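Local structure of uncharacterized conserved protein (Methanococcus maripaludis S2, 3C2Q) at residues H32-K37 with G83-P89. The protein catalyses the conversion of L-ornithine to L-proline with release of ammonia, using NAD(+) as cofactor. Sequence-based numbering, arbitrary orientation.
Sequences HPTHVK and GIRVMPP
Lay the two backbones down as antiparallel strands, 34-37 against 84-86, with axes 4.7 Å apart at closest approach and directions 167° apart. H35 faces R85 as the hydrogen-bonded pair: H35 N to R85 O is 2.8 Å and R85 N to H35 O 3.0 Å. T34-V86 and V36-I84 flank it as non-hydrogen-bonded pairs. The ladder runs on past both ends of the shorter strand, through K37 N to G83 O (2.8 Å) and M87 N to P33 O (2.9 Å); G83 has a positive phi, 66°, which favours glycine. On the face of H35 and R85, the imidazole (chi1 m, chi2 166°) presents ND1 as acceptor to R85, whose t, t, p chain brings the guanidinium edge-on to the ring's edge: R85 NH2 donates to H35 ND1 at 2.8 Å, and R85 NE reaches the same atom less directly, at 3.2 Å and 138°. Strand 84-86 is one of the two outermost, within this chain, of a mixed sheet distinct from the parallel Rossmann sheet; both segments belong to the ArgZ-like first region. Strand 34-38 lies between 84-86 and 41-46, whose W42 makes a cation-pi contact with R85. Selenomethionine M87, with chi1 off-rotamer at -102° and chi2 and chi3 both p, curls back to set CE 3.4 Å from the H35 ring centroid, a CH-pi contact over its face. On the other face, with T34 and V86, V36 (m) sets CG1 4.2 Å from CG2 of I84 (p, t), both residues touching L78, while T34 (m) bonds OG1 to H32 O at 3.0 Å. Beyond the strands, H32 (m, chi2 -59°) takes P88 CB 3.7 Å over its ring centroid, and its ND1 hydrogen-bonds S295; L98 of a second subunit packs on V86 and P88.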
loop_
_atom_site.group_PDB
_atom_site.type_symbol
_atom_site.label_atom_id
_atom_site.label_comp_id
_atom_site.label_asym_id
_atom_site.label_seq_id
_atom_site.Cartn_x
_atom_site.Cartn_y
_atom_site.Cartn_z
ATOM N N HIS B 32 -1.551 22.972 -18.815
ATOM C CA HIS B 32 -2.767 23.681 -19.224
ATOM C C HIS B 32 -2.634 24.421 -20.567
ATOM O O HIS B 32 -1.542 24.857 -20.925
ATOM C CB HIS B 32 -3.168 24.692 -18.151
ATOM C CG HIS B 32 -3.202 24.133 -16.757
ATOM N ND1 HIS B 32 -4.004 23.069 -16.398
ATOM C CD2 HIS B 32 -2.566 24.522 -15.631
ATOM C CE1 HIS B 32 -3.839 22.815 -15.109
ATOM N NE2 HIS B 32 -2.957 23.673 -14.623
ATOM N N PRO B 33 -3.764 24.594 -21.293
ATOM C CA PRO B 33 -3.736 25.431 -22.501
ATOM C C PRO B 33 -3.194 26.804 -22.173
ATOM O O PRO B 33 -3.544 27.409 -21.153
ATOM C CB PRO B 33 -5.209 25.518 -22.961
ATOM C CG PRO B 33 -6.017 24.691 -21.996
ATOM C CD PRO B 33 -5.085 23.995 -21.029
ATOM N N THR B 34 -2.287 27.279 -23.007
ATOM C CA THR B 34 -1.608 28.556 -22.722
ATOM C C THR B 34 -1.712 29.446 -23.977
ATOM O O THR B 34 -1.652 28.928 -25.100
ATOM C CB THR B 34 -0.126 28.300 -22.343
ATOM O OG1 THR B 34 -0.081 27.449 -21.179
ATOM C CG2 THR B 34 0.655 29.636 -22.071
ATOM N N HIS B 35 -1.889 30.756 -23.778
ATOM C CA HIS B 35 -1.839 31.703 -24.900
ATOM C C HIS B 35 -0.686 32.658 -24.670
ATOM O O HIS B 35 -0.325 32.924 -23.517
ATOM C CB HIS B 35 -3.151 32.481 -25.045
ATOM C CG HIS B 35 -4.352 31.618 -25.287
ATOM N ND1 HIS B 35 -5.636 32.088 -25.154
ATOM C CD2 HIS B 35 -4.469 30.314 -25.632
ATOM C CE1 HIS B 35 -6.496 31.119 -25.419
ATOM N NE2 HIS B 35 -5.813 30.029 -25.703
ATOM N N VAL B 36 -0.078 33.131 -25.759
ATOM C CA VAL B 36 1.022 34.099 -25.665
ATOM C C VAL B 36 0.716 35.386 -26.471
ATOM O O VAL B 36 0.162 35.328 -27.556
ATOM C CB VAL B 36 2.363 33.510 -26.142
ATOM C CG1 VAL B 36 2.921 32.525 -25.095
ATOM C CG2 VAL B 36 2.214 32.830 -27.531
ATOM N N LYS B 37 1.074 36.537 -25.923
ATOM C CA LYS B 37 0.795 37.796 -26.614
ATOM C C LYS B 37 1.987 38.168 -27.474
ATOM O O LYS B 37 3.100 38.384 -26.978
ATOM C CB LYS B 37 0.471 38.912 -25.627
ATOM C CG LYS B 37 -0.192 40.123 -26.296
ATOM C CD LYS B 37 -0.679 41.115 -25.287
ATOM C CE LYS B 37 -1.212 42.375 -25.963
ATOM N NZ LYS B 37 -2.051 43.145 -24.995
ATOM N N GLY B 83 2.967 38.497 -20.651
ATOM C CA GLY B 83 2.329 38.248 -21.943
ATOM C C GLY B 83 1.903 36.803 -22.113
ATOM O O GLY B 83 1.889 36.276 -23.234
ATOM N N ILE B 84 1.574 36.148 -20.992
ATOM C CA ILE B 84 1.017 34.783 -21.069
ATOM C C ILE B 84 -0.292 34.677 -20.304
ATOM O O ILE B 84 -0.500 35.379 -19.312
ATOM C CB ILE B 84 2.020 33.680 -20.603
ATOM C CG1 ILE B 84 2.087 33.593 -19.092
ATOM C CG2 ILE B 84 3.435 33.931 -21.139
ATOM C CD1 ILE B 84 2.588 32.241 -18.584
ATOM N N ARG B 85 -1.160 33.794 -20.790
ATOM C CA ARG B 85 -2.463 33.520 -20.195
ATOM C C ARG B 85 -2.634 31.989 -20.132
ATOM O O ARG B 85 -2.619 31.316 -21.167
ATOM C CB ARG B 85 -3.508 34.160 -21.092
ATOM C CG ARG B 85 -4.944 34.020 -20.705
ATOM C CD ARG B 85 -5.794 34.964 -21.616
ATOM N NE ARG B 85 -5.979 34.493 -22.997
ATOM C CZ ARG B 85 -6.485 35.242 -23.987
ATOM N NH1 ARG B 85 -6.849 36.497 -23.758
ATOM N NH2 ARG B 85 -6.633 34.751 -25.207
ATOM N N VAL B 86 -2.756 31.448 -18.917
ATOM C CA VAL B 86 -2.822 29.990 -18.716
ATOM C C VAL B 86 -4.237 29.670 -18.247
ATOM O O VAL B 86 -4.729 30.311 -17.322
ATOM C CB VAL B 86 -1.805 29.509 -17.642
ATOM C CG1 VAL B 86 -1.840 27.958 -17.498
ATOM C CG2 VAL B 86 -0.349 29.991 -17.959
HETATM N N MSE B 87 -4.880 28.694 -18.877
HETATM C CA MSE B 87 -6.290 28.351 -18.603
HETATM C C MSE B 87 -6.425 26.988 -17.929
HETATM O O MSE B 87 -6.577 25.990 -18.611
HETATM C CB MSE B 87 -7.073 28.281 -19.912
HETATM C CG MSE B 87 -7.934 29.485 -20.201
HETATM SE SE MSE B 87 -6.838 30.957 -20.880
HETATM C CE MSE B 87 -5.764 29.985 -22.224
ATOM N N PRO B 88 -6.350 26.938 -16.592
ATOM C CA PRO B 88 -6.474 25.629 -15.938
ATOM C C PRO B 88 -7.943 25.188 -15.956
ATOM O O PRO B 88 -8.797 25.967 -16.417
ATOM C CB PRO B 88 -5.971 25.898 -14.520
ATOM C CG PRO B 88 -6.196 27.349 -14.295
ATOM C CD PRO B 88 -6.158 28.035 -15.628
ATOM N N PRO B 89 -8.243 23.939 -15.532
ATOM C CA PRO B 89 -9.661 23.541 -15.452
ATOM C C PRO B 89 -10.497 24.476 -14.576
ATOM O O PRO B 89 -9.992 25.027 -13.582
ATOM C CB PRO B 89 -9.600 22.150 -14.814
ATOM C CG PRO B 89 -8.252 21.610 -15.225
ATOM C CD PRO B 89 -7.341 22.826 -15.160
#